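Local coordinates for protein alanine dehydrogenase (Archaeoglobus fulgidus, PDB 1OMO) that catalyses the reversible NAD-dependent oxidative deamination of L-alanine to pyruvate, working as a homodimer, at residues A[57-62]-A[87-91]; A[150-156]-A[175-181]; A[220-226]-A[246-252]. The contacts are given in a common frame with arbitrary orientation. Residue numbers count along the deposited sequence, not the author numbering.

Interaction 1: A[57-62]-A[87-91]; sequences HLMGYA and LNSPE
This contact is the end of an antiparallel strand pairing in the mixed sheet of the dimerisation domain, where the tight beta hairpin joining strands 50-58 and 61-69 lies beside the close of strand 83-88. The hairpin turns through a type I' beta turn, L58 to Y61, with M59 and G60 at positive phi (52° and 89°); L58 N hydrogen-bonds to Y61 O at 3.1 Å and Y61 N to L58 O at 2.9 Å. At G60 a side chain would strike the preceding carbonyl, so the backbone calls for glycine. The Y61 side chain (chi1 m) packs on K302 and Y305 of helix 294-311, its OH hydrogen-bonded to E306, while its CD2 meets L87 CD2 at 3.5 Å. P90 CG lies 3.8 Å from H57 NE2 and 4.1 Å from A62 CB, and P90 CD is 3.2 Å from G60 O. F46 and L51 of the second subunit pack on A62 and N88 respectively, and N88 OD1 accepts a hydrogen bond from W66 of that subunit. A62 and N88 form one hydrogen-bonded pair, CA-CA 5.1 Å, side chains on the same sheet face: A62 N to N88 O at 3.2 Å and N88 N to A62 O at 2.6 Å.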
loop_
_atom_site.group_PDB
_atom_site.type_symbol
_atom_site.label_atom_id
_atom_site.label_comp_id
_atom_site.label_asym_id
_atom_site.label_seq_id
_atom_site.Cartn_x
_atom_site.Cartn_y
_atom_site.Cartn_z
ATOM N N HIS A 57 5.911 -8.070 6.310
ATOM C CA HIS A 57 6.964 -7.995 7.293
ATOM C C HIS A 57 7.423 -9.408 7.677
ATOM O O HIS A 57 6.581 -10.260 8.059
ATOM C CB HIS A 57 6.426 -7.285 8.534
ATOM C CG HIS A 57 7.366 -7.284 9.700
ATOM N ND1 HIS A 57 6.925 -7.229 11.004
ATOM C CD2 HIS A 57 8.716 -7.315 9.764
ATOM C CE1 HIS A 57 7.963 -7.233 11.820
ATOM N NE2 HIS A 57 9.063 -7.287 11.093
ATOM N N LEU A 58 8.736 -9.656 7.555
ATOM C CA LEU A 58 9.350 -10.938 7.955
ATOM C C LEU A 58 10.855 -10.898 7.719
ATOM O O LEU A 58 11.376 -9.975 7.076
ATOM C CB LEU A 58 8.772 -12.129 7.184
ATOM C CG LEU A 58 9.386 -12.319 5.794
ATOM C CD1 LEU A 58 8.977 -13.686 5.183
ATOM C CD2 LEU A 58 8.926 -11.161 4.919
ATOM N N MET A 59 11.552 -11.900 8.243
ATOM C CA MET A 59 12.988 -11.992 8.069
ATOM C C MET A 59 13.710 -10.720 8.463
ATOM O O MET A 59 14.802 -10.458 7.984
ATOM C CB MET A 59 13.315 -12.327 6.612
ATOM C CG MET A 59 12.552 -13.525 6.100
ATOM S SD MET A 59 12.873 -13.799 4.382
ATOM C CE MET A 59 12.690 -15.558 4.284
ATOM N N GLY A 60 13.091 -9.923 9.315
ATOM C CA GLY A 60 13.734 -8.719 9.773
ATOM C C GLY A 60 13.534 -7.455 8.972
ATOM O O GLY A 60 14.117 -6.418 9.305
ATOM N N TYR A 61 12.738 -7.524 7.913
ATOM C CA TYR A 61 12.468 -6.340 7.107
ATOM C C TYR A 61 10.993 -6.102 6.911
ATOM O O TYR A 61 10.155 -6.952 7.206
ATOM C CB TYR A 61 13.090 -6.445 5.723
ATOM C CG TYR A 61 14.578 -6.386 5.718
ATOM C CD1 TYR A 61 15.330 -7.472 6.140
ATOM C CD2 TYR A 61 15.240 -5.252 5.261
ATOM C CE1 TYR A 61 16.717 -7.433 6.098
ATOM C CE2 TYR A 61 16.634 -5.198 5.210
ATOM C CZ TYR A 61 17.366 -6.299 5.623
ATOM O OH TYR A 61 18.733 -6.300 5.496
ATOM N N ALA A 62 10.676 -4.922 6.423
ATOM C CA ALA A 62 9.297 -4.605 6.129
ATOM C C ALA A 62 9.400 -3.919 4.788
ATOM O O ALA A 62 10.460 -3.400 4.444
ATOM C CB ALA A 62 8.710 -3.675 7.181
ATOM N N LEU A 87 11.752 -0.814 0.657
ATOM C CA LEU A 87 12.214 -1.703 1.730
ATOM C C LEU A 87 12.464 -0.846 2.939
ATOM O O LEU A 87 13.217 0.115 2.841
ATOM C CB LEU A 87 13.545 -2.363 1.365
ATOM C CG LEU A 87 13.797 -3.862 1.431
ATOM C CD1 LEU A 87 15.285 -4.038 1.600
ATOM C CD2 LEU A 87 13.085 -4.537 2.549
ATOM N N ASN A 88 11.877 -1.207 4.078
ATOM C CA ASN A 88 12.061 -0.405 5.296
ATOM C C ASN A 88 12.641 -1.178 6.467
ATOM O O ASN A 88 12.704 -2.405 6.460
ATOM C CB ASN A 88 10.736 0.196 5.764
ATOM C CG ASN A 88 10.006 0.975 4.666
ATOM O OD1 ASN A 88 9.626 0.415 3.625
ATOM N ND2 ASN A 88 9.800 2.270 4.899
ATOM N N SER A 89 13.063 -0.435 7.485
ATOM C CA SER A 89 13.586 -1.039 8.710
ATOM C C SER A 89 12.421 -1.139 9.690
ATOM O O SER A 89 11.738 -0.160 9.936
ATOM C CB SER A 89 14.678 -0.161 9.321
ATOM O OG SER A 89 14.821 -0.417 10.710
ATOM N N PRO A 90 12.172 -2.323 10.254
ATOM C CA PRO A 90 11.058 -2.398 11.199
ATOM C C PRO A 90 11.333 -1.657 12.534
ATOM O O PRO A 90 10.397 -1.337 13.274
ATOM C CB PRO A 90 10.874 -3.904 11.404
ATOM C CG PRO A 90 11.432 -4.519 10.146
ATOM C CD PRO A 90 12.677 -3.668 9.936
ATOM N N GLU A 91 12.592 -1.381 12.854
ATOM C CA GLU A 91 12.888 -0.700 14.115
ATOM C C GLU A 91 12.772 0.813 14.032
ATOM O O GLU A 91 12.457 1.463 15.038
ATOM C CB GLU A 91 14.292 -1.050 14.619
ATOM C CG GLU A 91 14.393 -2.400 15.329
ATOM C CD GLU A 91 14.170 -3.578 14.391
ATOM O OE1 GLU A 91 14.925 -3.710 13.393
ATOM O OE2 GLU A 91 13.236 -4.378 14.650
#

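Interaction 2: A[150-156]-A[175-181]; sequences IGEVKAY and ISASVQP. With NAD (nicotinamide-adenine-dinucleotide), chain D.
V153 and I175 form the apolar centre, V153 CG2 lying 3.7 Å from I175 CG2; I150 CG2 reaches I175 CG2 at 3.7 Å, and V153 CB meets A177 CB at 3.4 Å. V153, A155, A177 and V179 share the sheet face covered by helix 160-172, the crossover of the beta-alpha-beta unit, with F166 against V153 and A155. Strands 152-156 and 177-179 run parallel, their axes 4.9 Å apart at 18°, pairing V153 with A177, K154 with S178 and A155 with V179. Four backbone hydrogen bonds alternate between them: V153 N to S176 O (2.9 Å), S178 N to V153 O (3.0 Å), A155 N to S178 O (3.0 Å) and Q180 N to A155 O (2.9 Å). On the other face K154 (chi1 m) sends NZ to E184 in a salt bridge, and Q180 NE2 makes a very short 2.5 Å hydrogen bond to S178 OG. One water links E152 OE1, V153 O and S178 OG; another bridges I150 O and S176 N. At the C-terminal end of strand 152-156, Y156 CE1 lies 3.2 Å from the adenine atom NAD C2A. The main-chain bonds join edge strand 177-179 to its neighbour whatever the side chains.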
loop_
_atom_site.group_PDB
_atom_site.type_symbol
_atom_site.label_atom_id
_atom_site.label_comp_id
_atom_site.label_asym_id
_atom_site.label_seq_id
_atom_site.Cartn_x
_atom_site.Cartn_y
_atom_site.Cartn_z
ATOM N N ILE A 150 15.312 -32.583 -15.784
ATOM C CA ILE A 150 14.216 -32.578 -16.741
ATOM C C ILE A 150 14.475 -33.491 -17.932
ATOM O O ILE A 150 15.357 -33.232 -18.749
ATOM C CB ILE A 150 13.942 -31.125 -17.196
ATOM C CG1 ILE A 150 13.445 -30.314 -15.981
ATOM C CG2 ILE A 150 12.921 -31.111 -18.295
ATOM C CD1 ILE A 150 13.127 -28.882 -16.259
ATOM N N GLY A 151 13.706 -34.572 -18.013
ATOM C CA GLY A 151 13.873 -35.523 -19.091
ATOM C C GLY A 151 13.377 -35.025 -20.429
ATOM O O GLY A 151 14.071 -35.161 -21.428
ATOM N N GLU A 152 12.185 -34.439 -20.435
ATOM C CA GLU A 152 11.595 -33.940 -21.655
ATOM C C GLU A 152 10.656 -32.767 -21.430
ATOM O O GLU A 152 9.934 -32.724 -20.439
ATOM C CB GLU A 152 10.803 -35.041 -22.349
ATOM C CG GLU A 152 10.216 -34.583 -23.670
ATOM C CD GLU A 152 9.133 -35.522 -24.186
ATOM O OE1 GLU A 152 8.626 -35.311 -25.309
ATOM O OE2 GLU A 152 8.783 -36.466 -23.457
ATOM N N VAL A 153 10.662 -31.830 -22.372
ATOM C CA VAL A 153 9.797 -30.660 -22.312
ATOM C C VAL A 153 8.828 -30.683 -23.492
ATOM O O VAL A 153 9.232 -30.889 -24.635
ATOM C CB VAL A 153 10.639 -29.348 -22.320
ATOM C CG1 VAL A 153 9.738 -28.125 -22.667
ATOM C CG2 VAL A 153 11.303 -29.176 -20.935
ATOM N N LYS A 154 7.544 -30.513 -23.188
ATOM C CA LYS A 154 6.497 -30.453 -24.202
ATOM C C LYS A 154 5.902 -29.042 -24.111
ATOM O O LYS A 154 5.279 -28.704 -23.101
ATOM C CB LYS A 154 5.453 -31.514 -23.901
ATOM C CG LYS A 154 6.067 -32.925 -23.891
ATOM C CD LYS A 154 5.116 -33.950 -23.299
ATOM C CE LYS A 154 4.610 -34.931 -24.308
ATOM N NZ LYS A 154 3.691 -35.861 -23.600
ATOM N N ALA A 155 6.083 -28.223 -25.149
ATOM C CA ALA A 155 5.619 -26.837 -25.097
ATOM C C ALA A 155 4.491 -26.379 -26.020
ATOM O O ALA A 155 4.552 -26.550 -27.231
ATOM C CB ALA A 155 6.822 -25.917 -25.290
ATOM N N TYR A 156 3.483 -25.754 -25.445
ATOM C CA TYR A 156 2.366 -25.252 -26.226
ATOM C C TYR A 156 2.022 -23.799 -25.961
ATOM O O TYR A 156 1.860 -23.391 -24.808
ATOM C CB TYR A 156 1.091 -26.045 -25.955
ATOM C CG TYR A 156 -0.148 -25.364 -26.547
ATOM C CD1 TYR A 156 -0.996 -24.576 -25.750
ATOM C CD2 TYR A 156 -0.446 -25.478 -27.921
ATOM C CE1 TYR A 156 -2.113 -23.919 -26.304
ATOM C CE2 TYR A 156 -1.551 -24.818 -28.483
ATOM C CZ TYR A 156 -2.379 -24.043 -27.670
ATOM O OH TYR A 156 -3.447 -23.375 -28.236
ATOM N N ILE A 175 18.335 -29.505 -22.711
ATOM C CA ILE A 175 17.124 -30.184 -22.315
ATOM C C ILE A 175 16.316 -30.588 -23.548
ATOM O O ILE A 175 15.939 -29.743 -24.372
ATOM C CB ILE A 175 16.269 -29.307 -21.414
ATOM C CG1 ILE A 175 16.965 -29.092 -20.069
ATOM C CG2 ILE A 175 14.917 -29.968 -21.207
ATOM C CD1 ILE A 175 16.454 -27.877 -19.291
ATOM N N SER A 176 16.068 -31.886 -23.687
ATOM C CA SER A 176 15.276 -32.373 -24.812
ATOM C C SER A 176 13.889 -31.699 -24.778
ATOM O O SER A 176 13.220 -31.682 -23.743
ATOM C CB SER A 176 15.135 -33.892 -24.722
ATOM O OG SER A 176 13.790 -34.290 -24.963
ATOM N N ALA A 177 13.453 -31.150 -25.907
ATOM C CA ALA A 177 12.169 -30.457 -25.931
ATOM C C ALA A 177 11.524 -30.335 -27.323
ATOM O O ALA A 177 12.211 -30.358 -28.330
ATOM C CB ALA A 177 12.336 -29.054 -25.297
ATOM N N SER A 178 10.201 -30.196 -27.363
ATOM C CA SER A 178 9.524 -30.074 -28.646
ATOM C C SER A 178 8.242 -29.280 -28.518
ATOM O O SER A 178 7.649 -29.221 -27.449
ATOM C CB SER A 178 9.189 -31.460 -29.217
ATOM O OG SER A 178 7.978 -31.987 -28.663
ATOM N N VAL A 179 7.820 -28.674 -29.618
ATOM C CA VAL A 179 6.572 -27.910 -29.652
ATOM C C VAL A 179 5.467 -28.967 -29.738
ATOM O O VAL A 179 5.649 -29.994 -30.398
ATOM C CB VAL A 179 6.525 -26.982 -30.880
ATOM C CG1 VAL A 179 5.156 -26.299 -30.963
ATOM C CG2 VAL A 179 7.639 -25.943 -30.788
ATOM N N GLN A 180 4.344 -28.729 -29.067
ATOM C CA GLN A 180 3.246 -29.694 -29.024
ATOM C C GLN A 180 1.903 -29.019 -28.817
ATOM O O GLN A 180 1.815 -28.010 -28.146
ATOM C CB GLN A 180 3.453 -30.660 -27.844
ATOM C CG GLN A 180 4.739 -31.506 -27.876
ATOM C CD GLN A 180 4.690 -32.574 -28.939
ATOM O OE1 GLN A 180 3.622 -33.036 -29.289
ATOM N NE2 GLN A 180 5.842 -32.985 -29.435
ATOM N N PRO A 181 0.830 -29.615 -29.334
ATOM C CA PRO A 181 -0.546 -29.118 -29.229
ATOM C C PRO A 181 -0.847 -29.158 -27.756
ATOM O O PRO A 181 -0.133 -29.820 -27.029
ATOM C CB PRO A 181 -1.372 -30.168 -29.966
ATOM C CG PRO A 181 -0.360 -30.886 -30.831
ATOM C CD PRO A 181 0.863 -30.944 -29.964
HETATM P PA NAD D . 3.211 -13.210 -21.277
HETATM O O1A NAD D . 2.183 -12.433 -22.012
HETATM O O2A NAD D . 4.691 -12.998 -21.626
HETATM O O5B NAD D . 3.035 -14.851 -21.200
HETATM C C5B NAD D . 1.729 -15.520 -21.451
HETATM C C4B NAD D . 1.934 -16.453 -22.673
HETATM O O4B NAD D . 0.599 -17.115 -22.810
HETATM C C3B NAD D . 2.132 -15.763 -24.105
HETATM O O3B NAD D . 3.361 -16.263 -24.767
HETATM C C2B NAD D . 0.842 -16.071 -24.902
HETATM O O2B NAD D . 0.888 -16.120 -26.282
HETATM C C1B NAD D . 0.371 -17.369 -24.176
HETATM N N9A NAD D . -1.046 -17.578 -24.225
HETATM C C8A NAD D . -2.115 -16.711 -24.119
HETATM N N7A NAD D . -3.285 -17.309 -24.197
HETATM C C5A NAD D . -3.065 -18.607 -24.362
HETATM C C6A NAD D . -3.972 -19.748 -24.495
HETATM N N6A NAD D . -5.272 -19.601 -24.495
HETATM N N1A NAD D . -3.345 -20.973 -24.638
HETATM C C2A NAD D . -2.002 -21.144 -24.655
HETATM N N3A NAD D . -1.089 -20.072 -24.535
HETATM C C4A NAD D . -1.670 -18.825 -24.373
HETATM O O3 NAD D . 3.153 -13.175 -19.613
HETATM P PN NAD D . 4.100 -13.816 -18.356
HETATM O O1N NAD D . 5.081 -14.778 -18.974
HETATM O O2N NAD D . 4.536 -12.682 -17.450
HETATM O O5D NAD D . 2.877 -14.706 -17.612
HETATM C C5D NAD D . 1.576 -13.825 -17.544
HETATM C C4D NAD D . 0.503 -14.459 -16.720
HETATM O O4D NAD D . 1.105 -14.753 -15.339
HETATM C C3D NAD D . -0.731 -13.552 -16.416
HETATM O O3D NAD D . -1.915 -14.321 -16.133
HETATM C C2D NAD D . -0.208 -12.777 -15.203
HETATM O O2D NAD D . -1.133 -11.922 -14.616
HETATM C C1D NAD D . 0.361 -13.981 -14.313
HETATM N N1N NAD D . 1.442 -13.736 -13.296
HETATM C C2N NAD D . 1.113 -14.312 -11.992
HETATM C C3N NAD D . 2.203 -14.272 -11.048
HETATM C C7N NAD D . 1.820 -14.909 -9.582
HETATM O O7N NAD D . 2.483 -14.527 -8.575
HETATM N N7N NAD D . 0.811 -15.838 -9.525
HETATM C C4N NAD D . 3.504 -13.764 -11.277
HETATM C C5N NAD D . 3.687 -13.230 -12.617
HETATM C C6N NAD D . 2.682 -13.223 -13.598
HETATM O O HOH W 1 16.595 -33.572 -21.420
HETATM O O HOH W 2 9.327 -33.055 -26.117
#

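Interaction 3: A[220-226]-A[246-252]; sequences GPGKQEL and HGGEINV. With NA (sodium ion), chain C; NAD (nicotinamide-adenine-dinucleotide), chain D.
Segment 220-226 is an irregular loop that makes a type II beta turn from G220 to K223, closed by K223 N to G220 O at 3.0 Å. G222, at phi 83° and psi -17°, has a backbone that calls for glycine. Against it, 246-252 leaves helix 241-247, makes a type I turn from G248 to N251 (N251 N to G248 O, 3.0 Å) and enters helix 251-255. G220 and G247 come within 3.9 Å, CA to CA; a CB on G247 would clash with G220 CA. N251 (chi1 p) joins the two turns: its OD1 accepts from G222 N at 2.7 Å, while its ND2 donates to K223 O and to G248 O, each at 2.8 Å. E249 (chi1 t, chi2 p) receives two successive amides, E225 N on OE1 and L226 N on OE2, both at 2.6 Å. These segments lie in the Rossmann-fold NAD domain, the first following strand 212-215, and they frame a sodium site: the ion is 2.4 Å from E225 OE1 and 2.8 Å from E249 OE1, with A218 completing the protein ligands. E225 OE2 is held by the amide of T195. K223 starts sideways and extends (chi2 to chi4 all t) to NAD, its NZ donating to NAD O3D at 3.0 Å while salt-bridged to D219. A water donates to K223 O (2.6 Å) and E249 O (2.9 Å) and accepts from V252 N (2.9 Å). At the far end P221 CG sits over the H246 ring face in a CH-pi contact, 3.7 Å from its centroid.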
loop_
_atom_site.group_PDB
_atom_site.type_symbol
_atom_site.label_atom_id
_atom_site.label_comp_id
_atom_site.label_asym_id
_atom_site.label_seq_id
_atom_site.Cartn_x
_atom_site.Cartn_y
_atom_site.Cartn_z
ATOM N N GLY A 220 -6.380 -12.914 -11.105
ATOM C CA GLY A 220 -7.342 -11.845 -10.947
ATOM C C GLY A 220 -8.733 -12.434 -11.081
ATOM O O GLY A 220 -8.907 -13.525 -11.626
ATOM N N PRO A 221 -9.760 -11.752 -10.581
ATOM C CA PRO A 221 -11.126 -12.276 -10.687
ATOM C C PRO A 221 -11.495 -12.731 -12.096
ATOM O O PRO A 221 -11.224 -12.028 -13.068
ATOM C CB PRO A 221 -11.975 -11.092 -10.233
ATOM C CG PRO A 221 -11.100 -10.498 -9.138
ATOM C CD PRO A 221 -9.705 -10.543 -9.732
ATOM N N GLY A 222 -12.114 -13.910 -12.210
ATOM C CA GLY A 222 -12.516 -14.397 -13.524
ATOM C C GLY A 222 -11.433 -15.091 -14.334
ATOM O O GLY A 222 -11.746 -15.763 -15.326
ATOM N N LYS A 223 -10.162 -14.909 -13.972
ATOM C CA LYS A 223 -9.104 -15.627 -14.683
ATOM C C LYS A 223 -9.317 -17.088 -14.287
ATOM O O LYS A 223 -9.754 -17.369 -13.158
ATOM C CB LYS A 223 -7.702 -15.168 -14.258
ATOM C CG LYS A 223 -7.169 -13.923 -14.993
ATOM C CD LYS A 223 -5.690 -13.681 -14.561
ATOM C CE LYS A 223 -5.046 -12.486 -15.253
ATOM N NZ LYS A 223 -3.646 -12.230 -14.816
ATOM N N GLN A 224 -9.024 -17.998 -15.220
ATOM C CA GLN A 224 -9.198 -19.434 -15.004
ATOM C C GLN A 224 -8.555 -20.254 -16.129
ATOM O O GLN A 224 -8.895 -20.050 -17.296
ATOM C CB GLN A 224 -10.683 -19.741 -14.962
ATOM C CG GLN A 224 -11.033 -21.231 -15.038
ATOM C CD GLN A 224 -12.516 -21.444 -15.340
ATOM O OE1 GLN A 224 -13.013 -21.032 -16.392
ATOM N NE2 GLN A 224 -13.225 -22.064 -14.421
ATOM N N GLU A 225 -7.652 -21.182 -15.806
ATOM C CA GLU A 225 -7.004 -21.987 -16.857
ATOM C C GLU A 225 -7.368 -23.471 -16.891
ATOM O O GLU A 225 -7.110 -24.165 -17.899
ATOM C CB GLU A 225 -5.485 -21.931 -16.748
ATOM C CG GLU A 225 -4.884 -20.565 -16.676
ATOM C CD GLU A 225 -3.367 -20.652 -16.545
ATOM O OE1 GLU A 225 -2.855 -20.734 -15.409
ATOM O OE2 GLU A 225 -2.685 -20.666 -17.580
ATOM N N LEU A 226 -7.959 -23.960 -15.806
ATOM C CA LEU A 226 -8.262 -25.372 -15.708
ATOM C C LEU A 226 -9.709 -25.749 -15.727
ATOM O O LEU A 226 -10.537 -25.089 -15.107
ATOM C CB LEU A 226 -7.639 -25.940 -14.427
ATOM C CG LEU A 226 -6.240 -26.579 -14.485
ATOM C CD1 LEU A 226 -5.306 -25.785 -15.342
ATOM C CD2 LEU A 226 -5.696 -26.734 -13.082
ATOM N N HIS A 246 -10.276 -15.121 -4.337
ATOM C CA HIS A 246 -10.506 -13.923 -5.123
ATOM C C HIS A 246 -9.978 -13.930 -6.575
ATOM O O HIS A 246 -10.676 -13.516 -7.510
ATOM C CB HIS A 246 -9.910 -12.742 -4.346
ATOM C CG HIS A 246 -9.667 -11.521 -5.172
ATOM N ND1 HIS A 246 -10.631 -10.550 -5.373
ATOM C CD2 HIS A 246 -8.566 -11.103 -5.843
ATOM C CE1 HIS A 246 -10.132 -9.587 -6.126
ATOM N NE2 HIS A 246 -8.881 -9.898 -6.425
ATOM N N GLY A 247 -8.746 -14.389 -6.768
ATOM C CA GLY A 247 -8.190 -14.393 -8.103
ATOM C C GLY A 247 -7.276 -15.531 -8.542
ATOM O O GLY A 247 -6.680 -15.437 -9.610
ATOM N N GLY A 248 -7.161 -16.595 -7.760
ATOM C CA GLY A 248 -6.305 -17.712 -8.154
ATOM C C GLY A 248 -6.960 -18.675 -9.145
ATOM O O GLY A 248 -8.054 -18.423 -9.601
ATOM N N GLU A 249 -6.307 -19.784 -9.477
ATOM C CA GLU A 249 -6.904 -20.706 -10.425
ATOM C C GLU A 249 -8.281 -21.173 -9.933
ATOM O O GLU A 249 -9.172 -21.479 -10.756
ATOM C CB GLU A 249 -5.964 -21.900 -10.675
ATOM C CG GLU A 249 -6.512 -23.054 -11.553
ATOM C CD GLU A 249 -7.063 -22.595 -12.888
ATOM O OE1 GLU A 249 -6.498 -21.658 -13.489
ATOM O OE2 GLU A 249 -8.059 -23.192 -13.344
ATOM N N ILE A 250 -8.487 -21.210 -8.618
ATOM C CA ILE A 250 -9.791 -21.657 -8.129
ATOM C C ILE A 250 -10.880 -20.572 -8.006
ATOM O O ILE A 250 -12.000 -20.906 -7.614
ATOM C CB ILE A 250 -9.706 -22.308 -6.733
ATOM C CG1 ILE A 250 -9.517 -21.245 -5.663
ATOM C CG2 ILE A 250 -8.517 -23.236 -6.645
ATOM C CD1 ILE A 250 -9.583 -21.810 -4.265
ATOM N N ASN A 251 -10.599 -19.304 -8.338
ATOM C CA ASN A 251 -11.636 -18.271 -8.099
ATOM C C ASN A 251 -13.015 -18.477 -8.746
ATOM O O ASN A 251 -14.025 -18.396 -8.048
ATOM C CB ASN A 251 -11.066 -16.845 -8.357
ATOM C CG ASN A 251 -11.115 -16.412 -9.811
ATOM O OD1 ASN A 251 -12.123 -15.862 -10.289
ATOM N ND2 ASN A 251 -10.011 -16.623 -10.521
ATOM N N VAL A 252 -13.058 -18.793 -10.038
ATOM C CA VAL A 252 -14.325 -19.024 -10.769
ATOM C C VAL A 252 -15.094 -20.202 -10.161
ATOM O O VAL A 252 -16.304 -20.123 -9.900
ATOM C CB VAL A 252 -14.049 -19.294 -12.308
ATOM C CG1 VAL A 252 -15.359 -19.539 -13.081
ATOM C CG2 VAL A 252 -13.339 -18.101 -12.914
HETATM NA NA NA C . -3.958 -20.595 -13.260
HETATM P PA NAD D . 3.211 -13.210 -21.277
HETATM O O1A NAD D . 2.183 -12.433 -22.012
HETATM O O2A NAD D . 4.691 -12.998 -21.626
HETATM O O5B NAD D . 3.035 -14.851 -21.200
HETATM C C5B NAD D . 1.729 -15.520 -21.451
HETATM C C4B NAD D . 1.934 -16.453 -22.673
HETATM O O4B NAD D . 0.599 -17.115 -22.810
HETATM C C3B NAD D . 2.132 -15.763 -24.105
HETATM O O3B NAD D . 3.361 -16.263 -24.767
HETATM C C2B NAD D . 0.842 -16.071 -24.902
HETATM O O2B NAD D . 0.888 -16.120 -26.282
HETATM C C1B NAD D . 0.371 -17.369 -24.176
HETATM N N9A NAD D . -1.046 -17.578 -24.225
HETATM C C8A NAD D . -2.115 -16.711 -24.119
HETATM N N7A NAD D . -3.285 -17.309 -24.197
HETATM C C5A NAD D . -3.065 -18.607 -24.362
HETATM C C6A NAD D . -3.972 -19.748 -24.495
HETATM N N6A NAD D . -5.272 -19.601 -24.495
HETATM N N1A NAD D . -3.345 -20.973 -24.638
HETATM C C2A NAD D . -2.002 -21.144 -24.655
HETATM N N3A NAD D . -1.089 -20.072 -24.535
HETATM C C4A NAD D . -1.670 -18.825 -24.373
HETATM O O3 NAD D . 3.153 -13.175 -19.613
HETATM P PN NAD D . 4.100 -13.816 -18.356
HETATM O O1N NAD D . 5.081 -14.778 -18.974
HETATM O O2N NAD D . 4.536 -12.682 -17.450
HETATM O O5D NAD D . 2.877 -14.706 -17.612
HETATM C C5D NAD D . 1.576 -13.825 -17.544
HETATM C C4D NAD D . 0.503 -14.459 -16.720
HETATM O O4D NAD D . 1.105 -14.753 -15.339
HETATM C C3D NAD D . -0.731 -13.552 -16.416
HETATM O O3D NAD D . -1.915 -14.321 -16.133
HETATM C C2D NAD D . -0.208 -12.777 -15.203
HETATM O O2D NAD D . -1.133 -11.922 -14.616
HETATM C C1D NAD D . 0.361 -13.981 -14.313
HETATM N N1N NAD D . 1.442 -13.736 -13.296
HETATM C C2N NAD D . 1.113 -14.312 -11.992
HETATM C C3N NAD D . 2.203 -14.272 -11.048
HETATM C C7N NAD D . 1.820 -14.909 -9.582
HETATM O O7N NAD D . 2.483 -14.527 -8.575
HETATM N N7N NAD D . 0.811 -15.838 -9.525
HETATM C C4N NAD D . 3.504 -13.764 -11.277
HETATM C C5N NAD D . 3.687 -13.230 -12.617
HETATM C C6N NAD D . 2.682 -13.223 -13.598
HETATM O O HOH W 3 -10.800 -19.381 -11.825
HETATM O O HOH W 4 -11.788 -22.332 -11.282
#

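In the fold
From the N terminus, the three contacts follow in series, none nested or crossing. Interaction 1 comes first, closing a loop of 24 residues, partly strand, within the sheet of the dimerisation domain, where the second subunit packs. The chain then passes through helix 102-120 into the NAD domain, where interaction 2 closes around helix 160-172 and sets the outermost strand 177-179 against its neighbour. Interaction 3 follows, its intervening residues including strand 234-238 of the same parallel sheet. Interactions 1 and 2 lie on opposite sides of the chain's centre, their centres about 41 Å apart. Interactions 2 and 3 do not touch, nearest atoms about 9 Å apart, yet both meet NAD, at its adenine and nicotinamide ribose respectively.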